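Long-range contact in xylose isomerase-like TIM barrel domain-containing protein (Thermus thermophilus, PDB 3AYV), which is of unknown function but binds several zinc ions in its barrel and is probably related to the AP endonucleases that act on DNA: residues A[1-12]-A[216-228]. Sequence-based numbering, arbitrary orientation.
With ZN (zinc ion), chain F.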
ATOM      1  N   MET A   1      -4.069 -18.816  -0.912  1.00 25.93           N
ATOM      2  CA  MET A   1      -3.678 -17.448  -0.451  1.00 25.57           C
ATOM      3  C   MET A   1      -3.441 -16.537  -1.649  1.00 24.56           C
ATOM      4  O   MET A   1      -2.878 -16.961  -2.670  1.00 25.46           O
ATOM      5  CB  MET A   1      -2.406 -17.514   0.412  1.00 25.59           C
ATOM      6  CG  MET A   1      -2.630 -18.074   1.817  1.00 26.90           C
ATOM      7  SD  MET A   1      -1.142 -18.099   2.819  1.00 29.40           S
ATOM      8  CE  MET A   1      -0.146 -19.281   1.891  1.00 26.33           C
ATOM      9  N   ASP A   2      -3.865 -15.282  -1.504  1.00 23.01           N
ATOM     10  CA  ASP A   2      -3.664 -14.246  -2.499  1.00 21.65           C
ATOM     11  C   ASP A   2      -2.385 -13.493  -2.104  1.00 20.59           C
ATOM     12  O   ASP A   2      -2.432 -12.603  -1.255  1.00 19.48           O
ATOM     13  CB  ASP A   2      -4.875 -13.296  -2.500  1.00 21.42           C
ATOM     14  CG  ASP A   2      -4.777 -12.195  -3.548  1.00 20.57           C
ATOM     15  OD1 ASP A   2      -3.753 -12.087  -4.264  1.00 18.84           O
ATOM     16  OD2 ASP A   2      -5.760 -11.414  -3.650  1.00 20.05           O
ATOM     17  N   VAL A   3      -1.263 -13.895  -2.698  1.00 19.62           N
ATOM     18  CA  VAL A   3       0.048 -13.341  -2.353  1.00 19.81           C
ATOM     19  C   VAL A   3       0.604 -12.697  -3.592  1.00 19.13           C
ATOM     20  O   VAL A   3       0.639 -13.313  -4.660  1.00 18.84           O
ATOM     21  CB  VAL A   3       1.045 -14.409  -1.797  1.00 19.73           C
ATOM     22  CG1 VAL A   3       2.295 -13.727  -1.247  1.00 20.28           C
ATOM     23  CG2 VAL A   3       0.403 -15.221  -0.689  1.00 20.28           C
ATOM     24  N   ARG A   4       1.022 -11.439  -3.453  1.00 17.72           N
ATOM     25  CA  ARG A   4       1.404 -10.636  -4.584  1.00 16.94           C
ATOM     26  C   ARG A   4       2.799 -10.086  -4.328  1.00 16.58           C
ATOM     27  O   ARG A   4       3.196  -9.915  -3.168  1.00 17.08           O
ATOM     28  CB  ARG A   4       0.433  -9.467  -4.767  1.00 16.75           C
ATOM     29  CG  ARG A   4      -1.026  -9.879  -4.723  1.00 17.72           C
ATOM     30  CD  ARG A   4      -1.936  -8.933  -5.428  1.00 17.41           C
ATOM     31  NE  ARG A   4      -3.329  -9.392  -5.302  1.00 15.72           N
ATOM     32  CZ  ARG A   4      -4.389  -8.640  -5.585  1.00 17.29           C
ATOM     33  NH1 ARG A   4      -4.232  -7.385  -6.005  1.00 17.67           N
ATOM     34  NH2 ARG A   4      -5.610  -9.133  -5.436  1.00 18.02           N
ATOM     35  N   LEU A   5       3.537  -9.833  -5.405  1.00 17.43           N
ATOM     36  CA  LEU A   5       4.840  -9.165  -5.311  1.00 17.39           C
ATOM     37  C   LEU A   5       4.767  -7.686  -5.687  1.00 17.23           C
ATOM     38  O   LEU A   5       4.269  -7.335  -6.755  1.00 17.22           O
ATOM     39  CB  LEU A   5       5.876  -9.867  -6.203  1.00 17.90           C
ATOM     40  CG  LEU A   5       7.286  -9.280  -6.133  1.00 16.87           C
ATOM     41  CD1 LEU A   5       7.922  -9.472  -4.758  1.00 19.81           C
ATOM     42  CD2 LEU A   5       8.156  -9.903  -7.228  1.00 19.05           C
ATOM     43  N   ALA A   6       5.282  -6.831  -4.808  1.00 16.50           N
ATOM     44  CA  ALA A   6       5.460  -5.404  -5.108  1.00 16.07           C
ATOM     45  C   ALA A   6       6.676  -5.192  -5.992  1.00 16.59           C
ATOM     46  O   ALA A   6       7.736  -5.713  -5.701  1.00 17.75           O
ATOM     47  CB  ALA A   6       5.626  -4.596  -3.800  1.00 15.49           C
ATOM     48  N   PHE A   7       6.514  -4.419  -7.056  1.00 16.43           N
ATOM     49  CA  PHE A   7       7.641  -3.965  -7.883  1.00 17.26           C
ATOM     50  C   PHE A   7       7.239  -2.671  -8.574  1.00 17.64           C
ATOM     51  O   PHE A   7       6.061  -2.451  -8.857  1.00 17.91           O
ATOM     52  CB  PHE A   7       8.038  -5.039  -8.936  1.00 17.63           C
ATOM     53  CG  PHE A   7       6.901  -5.462  -9.838  1.00 16.23           C
ATOM     54  CD1 PHE A   7       6.041  -6.476  -9.453  1.00 18.01           C
ATOM     55  CD2 PHE A   7       6.690  -4.831 -11.060  1.00 17.10           C
ATOM     56  CE1 PHE A   7       4.972  -6.859 -10.272  1.00 18.19           C
ATOM     57  CE2 PHE A   7       5.620  -5.201 -11.901  1.00 18.03           C
ATOM     58  CZ  PHE A   7       4.776  -6.238 -11.516  1.00 17.41           C
ATOM     59  N   PRO A   8       8.210  -1.789  -8.842  1.00 18.66           N
ATOM     60  CA  PRO A   8       7.893  -0.617  -9.650  1.00 19.59           C
ATOM     61  C   PRO A   8       7.676  -0.978 -11.121  1.00 19.96           C
ATOM     62  O   PRO A   8       8.303  -1.924 -11.635  1.00 20.48           O
ATOM     63  CB  PRO A   8       9.130   0.267  -9.492  1.00 20.19           C
ATOM     64  CG  PRO A   8      10.236  -0.693  -9.173  1.00 21.12           C
ATOM     65  CD  PRO A   8       9.607  -1.793  -8.369  1.00 19.09           C
ATOM     66  N   LEU A   9       6.813  -0.218 -11.788  1.00 19.81           N
ATOM     67  CA  LEU A   9       6.606  -0.342 -13.225  1.00 21.22           C
ATOM     68  C   LEU A   9       7.960  -0.291 -13.959  1.00 22.67           C
ATOM     69  O   LEU A   9       8.168  -1.010 -14.954  1.00 23.01           O
ATOM     70  CB  LEU A   9       5.676   0.769 -13.703  1.00 20.41           C
ATOM     71  CG  LEU A   9       5.367   0.822 -15.199  1.00 21.22           C
ATOM     72  CD1 LEU A   9       4.739  -0.525 -15.639  1.00 19.04           C
ATOM     73  CD2 LEU A   9       4.470   2.020 -15.492  1.00 20.98           C
ATOM     74  N   SER A  10       8.890   0.507 -13.429  1.00 23.38           N
ATOM     75  CA  SER A  10      10.220   0.666 -14.022  1.00 25.54           C
ATOM     76  C   SER A  10      11.046  -0.623 -14.012  1.00 26.96           C
ATOM     77  O   SER A  10      12.037  -0.723 -14.737  1.00 27.18           O
ATOM     78  CB  SER A  10      10.998   1.799 -13.338  1.00 24.72           C
ATOM     79  OG  SER A  10      11.211   1.515 -11.967  1.00 24.71           O
ATOM     80  N   ARG A  11      10.641  -1.599 -13.202  1.00 28.69           N
ATOM     81  CA  ARG A  11      11.356  -2.872 -13.121  1.00 30.50           C
ATOM     82  C   ARG A  11      10.459  -4.044 -13.460  1.00 30.89           C
ATOM     83  O   ARG A  11      10.703  -5.147 -12.989  1.00 31.64           O
ATOM     84  CB  ARG A  11      11.947  -3.070 -11.723  1.00 31.09           C
ATOM     85  CG  ARG A  11      13.123  -2.179 -11.428  1.00 33.80           C
ATOM     86  CD  ARG A  11      13.465  -2.196  -9.950  1.00 38.79           C
ATOM     87  NE  ARG A  11      14.092  -0.932  -9.569  1.00 42.68           N
ATOM     88  CZ  ARG A  11      14.103  -0.415  -8.339  1.00 45.77           C
ATOM     89  NH1 ARG A  11      13.522  -1.051  -7.316  1.00 46.67           N
ATOM     90  NH2 ARG A  11      14.702   0.750  -8.129  1.00 47.07           N
ATOM     91  N   ALA A  12       9.417  -3.812 -14.255  1.00 32.01           N
ATOM     92  CA  ALA A  12       8.432  -4.858 -14.539  1.00 34.01           C
ATOM     93  C   ALA A  12       9.060  -6.008 -15.326  1.00 35.72           C
ATOM     94  O   ALA A  12       8.870  -7.172 -14.978  1.00 35.70           O
ATOM     95  CB  ALA A  12       7.225  -4.295 -15.274  1.00 33.58           C
ATOM     96  N   LEU A 216      -4.337 -14.528   6.889  1.00 22.35           N
ATOM     97  CA  LEU A 216      -3.865 -15.250   5.704  1.00 22.84           C
ATOM     98  C   LEU A 216      -4.885 -15.410   4.573  1.00 23.43           C
ATOM     99  O   LEU A 216      -4.524 -15.799   3.456  1.00 24.03           O
ATOM    100  CB  LEU A 216      -3.277 -16.617   6.106  1.00 22.62           C
ATOM    101  CG  LEU A 216      -2.022 -16.516   6.980  1.00 23.08           C
ATOM    102  CD1 LEU A 216      -1.497 -17.891   7.339  1.00 23.06           C
ATOM    103  CD2 LEU A 216      -0.916 -15.705   6.311  1.00 21.55           C
ATOM    104  N   ASP A 217      -6.149 -15.091   4.856  1.00 24.25           N
ATOM    105  CA  ASP A 217      -7.201 -15.134   3.842  1.00 25.33           C
ATOM    106  C   ASP A 217      -7.400 -13.777   3.135  1.00 25.16           C
ATOM    107  O   ASP A 217      -8.243 -13.662   2.222  1.00 25.05           O
ATOM    108  CB  ASP A 217      -8.525 -15.645   4.454  1.00 26.52           C
ATOM    109  CG  ASP A 217      -8.991 -14.817   5.662  1.00 30.91           C
ATOM    110  OD1 ASP A 217      -8.160 -14.187   6.372  1.00 35.03           O
ATOM    111  OD2 ASP A 217     -10.210 -14.807   5.922  1.00 34.90           O
ATOM    112  N   ARG A 218      -6.610 -12.780   3.553  1.00 24.04           N
ATOM    113  CA  ARG A 218      -6.601 -11.436   2.963  1.00 23.23           C
ATOM    114  C   ARG A 218      -5.514 -11.318   1.897  1.00 21.90           C
ATOM    115  O   ARG A 218      -4.581 -12.133   1.842  1.00 21.38           O
ATOM    116  CB  ARG A 218      -6.324 -10.382   4.044  1.00 23.76           C
ATOM    117  CG  ARG A 218      -7.556  -9.745   4.702  1.00 27.25           C
ATOM    118  CD  ARG A 218      -8.235 -10.655   5.686  1.00 31.31           C
ATOM    119  NE  ARG A 218      -8.878  -9.911   6.770  1.00 32.53           N
ATOM    120  CZ  ARG A 218      -9.217 -10.445   7.934  1.00 34.84           C
ATOM    121  NH1 ARG A 218      -8.991 -11.740   8.167  1.00 36.22           N
ATOM    122  NH2 ARG A 218      -9.791  -9.696   8.868  1.00 34.75           N
ATOM    123  N   THR A 219      -5.624 -10.297   1.057  1.00 19.92           N
ATOM    124  CA  THR A 219      -4.595 -10.048   0.062  1.00 18.79           C
ATOM    125  C   THR A 219      -3.332  -9.617   0.799  1.00 18.54           C
ATOM    126  O   THR A 219      -3.390  -8.757   1.688  1.00 17.63           O
ATOM    127  CB  THR A 219      -5.028  -9.014  -0.971  1.00 19.11           C
ATOM    128  OG1 THR A 219      -6.219  -9.479  -1.629  1.00 19.35           O
ATOM    129  CG2 THR A 219      -3.931  -8.816  -2.024  1.00 17.93           C
ATOM    130  N   MET A 220      -2.214 -10.257   0.444  1.00 17.29           N
ATOM    131  CA  MET A 220      -0.923  -9.980   1.043  1.00 17.49           C
ATOM    132  C   MET A 220       0.078  -9.615  -0.043  1.00 16.90           C
ATOM    133  O   MET A 220       0.186 -10.310  -1.063  1.00 17.69           O
ATOM    134  CB  MET A 220      -0.457 -11.179   1.847  1.00 17.58           C
ATOM    135  CG  MET A 220      -1.229 -11.361   3.146  1.00 19.26           C
ATOM    136  SD  MET A 220      -0.875 -12.962   3.846  1.00 20.91           S
ATOM    137  CE  MET A 220      -1.602 -14.028   2.587  1.00 21.89           C
ATOM    138  N   VAL A 221       0.782  -8.499   0.165  1.00 15.13           N
ATOM    139  CA  VAL A 221       1.723  -7.998  -0.811  1.00 14.57           C
ATOM    140  C   VAL A 221       3.110  -8.106  -0.185  1.00 14.31           C
ATOM    141  O   VAL A 221       3.345  -7.592   0.899  1.00 14.02           O
ATOM    142  CB  VAL A 221       1.478  -6.500  -1.167  1.00 14.68           C
ATOM    143  CG1 VAL A 221       2.561  -6.023  -2.163  1.00 13.48           C
ATOM    144  CG2 VAL A 221       0.104  -6.315  -1.780  1.00 14.60           C
ATOM    145  N   LEU A 222       4.004  -8.809  -0.851  1.00 14.87           N
ATOM    146  CA  LEU A 222       5.376  -8.903  -0.389  1.00 15.82           C
ATOM    147  C   LEU A 222       6.124  -7.667  -0.875  1.00 15.70           C
ATOM    148  O   LEU A 222       6.454  -7.534  -2.051  1.00 15.31           O
ATOM    149  CB  LEU A 222       6.044 -10.190  -0.892  1.00 15.79           C
ATOM    150  CG  LEU A 222       5.321 -11.467  -0.446  1.00 17.18           C
ATOM    151  CD1 LEU A 222       6.017 -12.687  -1.050  1.00 17.70           C
ATOM    152  CD2 LEU A 222       5.302 -11.563   1.084  1.00 17.01           C
ATOM    153  N   GLU A 223       6.361  -6.756   0.057  1.00 16.95           N
ATOM    154  CA  GLU A 223       7.070  -5.523  -0.212  1.00 17.96           C
ATOM    155  C   GLU A 223       8.519  -5.749   0.183  1.00 18.45           C
ATOM    156  O   GLU A 223       8.996  -5.250   1.198  1.00 17.25           O
ATOM    157  CB  GLU A 223       6.433  -4.424   0.602  1.00 19.14           C
ATOM    158  CG  GLU A 223       5.135  -4.022  -0.066  1.00 22.93           C
ATOM    159  CD  GLU A 223       4.907  -2.590   0.033  1.00 28.90           C
ATOM    160  OE1 GLU A 223       4.596  -1.937  -1.008  1.00 30.12           O
ATOM    161  OE2 GLU A 223       5.043  -2.132   1.188  1.00 31.01           O
ATOM    162  N   VAL A 224       9.186  -6.566  -0.623  1.00 19.29           N
ATOM    163  CA  VAL A 224      10.485  -7.123  -0.286  1.00 20.47           C
ATOM    164  C   VAL A 224      11.458  -6.797  -1.400  1.00 21.83           C
ATOM    165  O   VAL A 224      11.153  -6.992  -2.587  1.00 21.33           O
ATOM    166  CB  VAL A 224      10.376  -8.664  -0.058  1.00 21.10           C
ATOM    167  CG1 VAL A 224      11.739  -9.320   0.067  1.00 22.18           C
ATOM    168  CG2 VAL A 224       9.564  -8.959   1.207  1.00 19.70           C
ATOM    169  N   ARG A 225      12.638  -6.308  -1.026  1.00 23.27           N
ATOM    170  CA  ARG A 225      13.583  -5.844  -2.025  1.00 26.25           C
ATOM    171  C   ARG A 225      14.549  -6.914  -2.495  1.00 27.44           C
ATOM    172  O   ARG A 225      15.195  -6.764  -3.531  1.00 29.67           O
ATOM    173  CB  ARG A 225      14.248  -4.533  -1.587  1.00 26.59           C
ATOM    174  CG  ARG A 225      13.267  -3.359  -1.776  1.00 30.60           C
ATOM    175  CD  ARG A 225      13.955  -1.995  -1.833  1.00 36.17           C
ATOM    176  NE  ARG A 225      14.179  -1.446  -0.498  1.00 40.25           N
ATOM    177  CZ  ARG A 225      13.343  -0.616   0.133  1.00 42.85           C
ATOM    178  NH1 ARG A 225      12.211  -0.213  -0.445  1.00 43.44           N
ATOM    179  NH2 ARG A 225      13.647  -0.179   1.352  1.00 43.60           N
ATOM    180  N   GLU A 226      14.599  -8.025  -1.767  1.00 27.94           N
ATOM    181  CA  GLU A 226      15.432  -9.172  -2.137  1.00 28.51           C
ATOM    182  C   GLU A 226      14.526 -10.234  -2.763  1.00 28.27           C
ATOM    183  O   GLU A 226      13.312 -10.035  -2.832  1.00 28.48           O
ATOM    184  CB  GLU A 226      16.150  -9.714  -0.894  1.00 29.01           C
ATOM    185  CG  GLU A 226      15.293  -9.797   0.409  1.00 30.23           C
ATOM    186  CD  GLU A 226      16.133  -9.918   1.703  1.00 31.80           C
ATOM    187  OE1 GLU A 226      17.373  -9.751   1.629  1.00 35.46           O
ATOM    188  OE2 GLU A 226      15.574 -10.172   2.796  1.00 25.46           O
ATOM    189  N   ASP A 227      15.090 -11.366  -3.202  1.00 27.24           N
ATOM    190  CA  ASP A 227      14.254 -12.449  -3.694  1.00 26.88           C
ATOM    191  C   ASP A 227      13.175 -12.822  -2.684  1.00 25.56           C
ATOM    192  O   ASP A 227      13.484 -13.119  -1.544  1.00 25.97           O
ATOM    193  CB  ASP A 227      15.058 -13.710  -4.002  1.00 27.40           C
ATOM    194  CG  ASP A 227      14.216 -14.728  -4.746  1.00 30.16           C
ATOM    195  OD1 ASP A 227      14.080 -14.601  -5.993  1.00 33.46           O
ATOM    196  OD2 ASP A 227      13.635 -15.608  -4.077  1.00 28.81           O
ATOM    197  N   PRO A 228      11.907 -12.848  -3.118  1.00 25.34           N
ATOM    198  CA  PRO A 228      10.812 -13.058  -2.171  1.00 24.92           C
ATOM    199  C   PRO A 228      10.514 -14.509  -1.801  1.00 24.79           C
ATOM    200  O   PRO A 228       9.620 -14.750  -0.981  1.00 24.78           O
ATOM    201  CB  PRO A 228       9.609 -12.439  -2.892  1.00 25.00           C
ATOM    202  CG  PRO A 228       9.915 -12.614  -4.363  1.00 25.58           C
ATOM    203  CD  PRO A 228      11.426 -12.662  -4.501  1.00 24.60           C
TER
HETATM  204 ZN    ZN F 256       3.861  -0.552   2.617  1.00 71.78          ZN
HETATM  205  O   HOH W   1      -5.008 -14.662   0.999  1.00 19.29           O
HETATM  206  O   HOH W   2       4.260   0.389   0.306  1.00 27.13           O
HETATM  207  O   HOH W   3       6.207  -0.150   2.182  1.00 20.80           O
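M220 N donates to D2 O and R4 N to M220 O, the first rungs of a parallel ladder between strand 3-8 and strand 219-222, the first and last strands of a TIM barrel, zipped together to close the sheet. L222 N to R4 O (2.7 Å) and A6 N to L222 O follow; at this last bond the donor sits above the carbonyl plane. At the ladder's start, one water accepts from D2 N at 2.8 Å and donates to L216 O and R218 O, so D2 N is bridged to two carbonyls of the segment leading into strand 219-222.

On the face bearing R4 and V221, the D2 carboxylate is held by three donors. R4 grips it side-on, NE reaching OD1 at 2.9 Å almost straight (176°) and NH2 meeting the syn lone pair of OD2. T219 OG1 donates to the same OD2 at 2.8 Å, from above the carboxylate plane. At chi1 -59° the T219 hydroxyl stands beside the backbone N and CG2 is the branch anti to it; this methyl lies over a face of the guanidinium, toward its rim, 3.4 Å from R4 NE. NH2 of R4 has a second acid partner in D91. Replacing D2 by an alanine is likely to leave the T219 hydroxyl without this acceptor and the R4 guanidinium without its side-on partner, though NH2 would keep D91.

Opposite, V3 CG1 packs on L222 CG at 3.9 Å, V3 CG2 on M220 CE, and L5 CD1 on P228 CG. Back on the face of V221, A6 CB rests against V221 CG1 and E223 CG just past the last rung, where E223 OE2 binds zinc (2.4 Å) together with E136, D162 and H187. Strand 25-29 bonds to the other edge of strand 3-8, strand 185-188 flanks strand 219-222, and helix 12-22 covers L5 and P228 from outside the barrel.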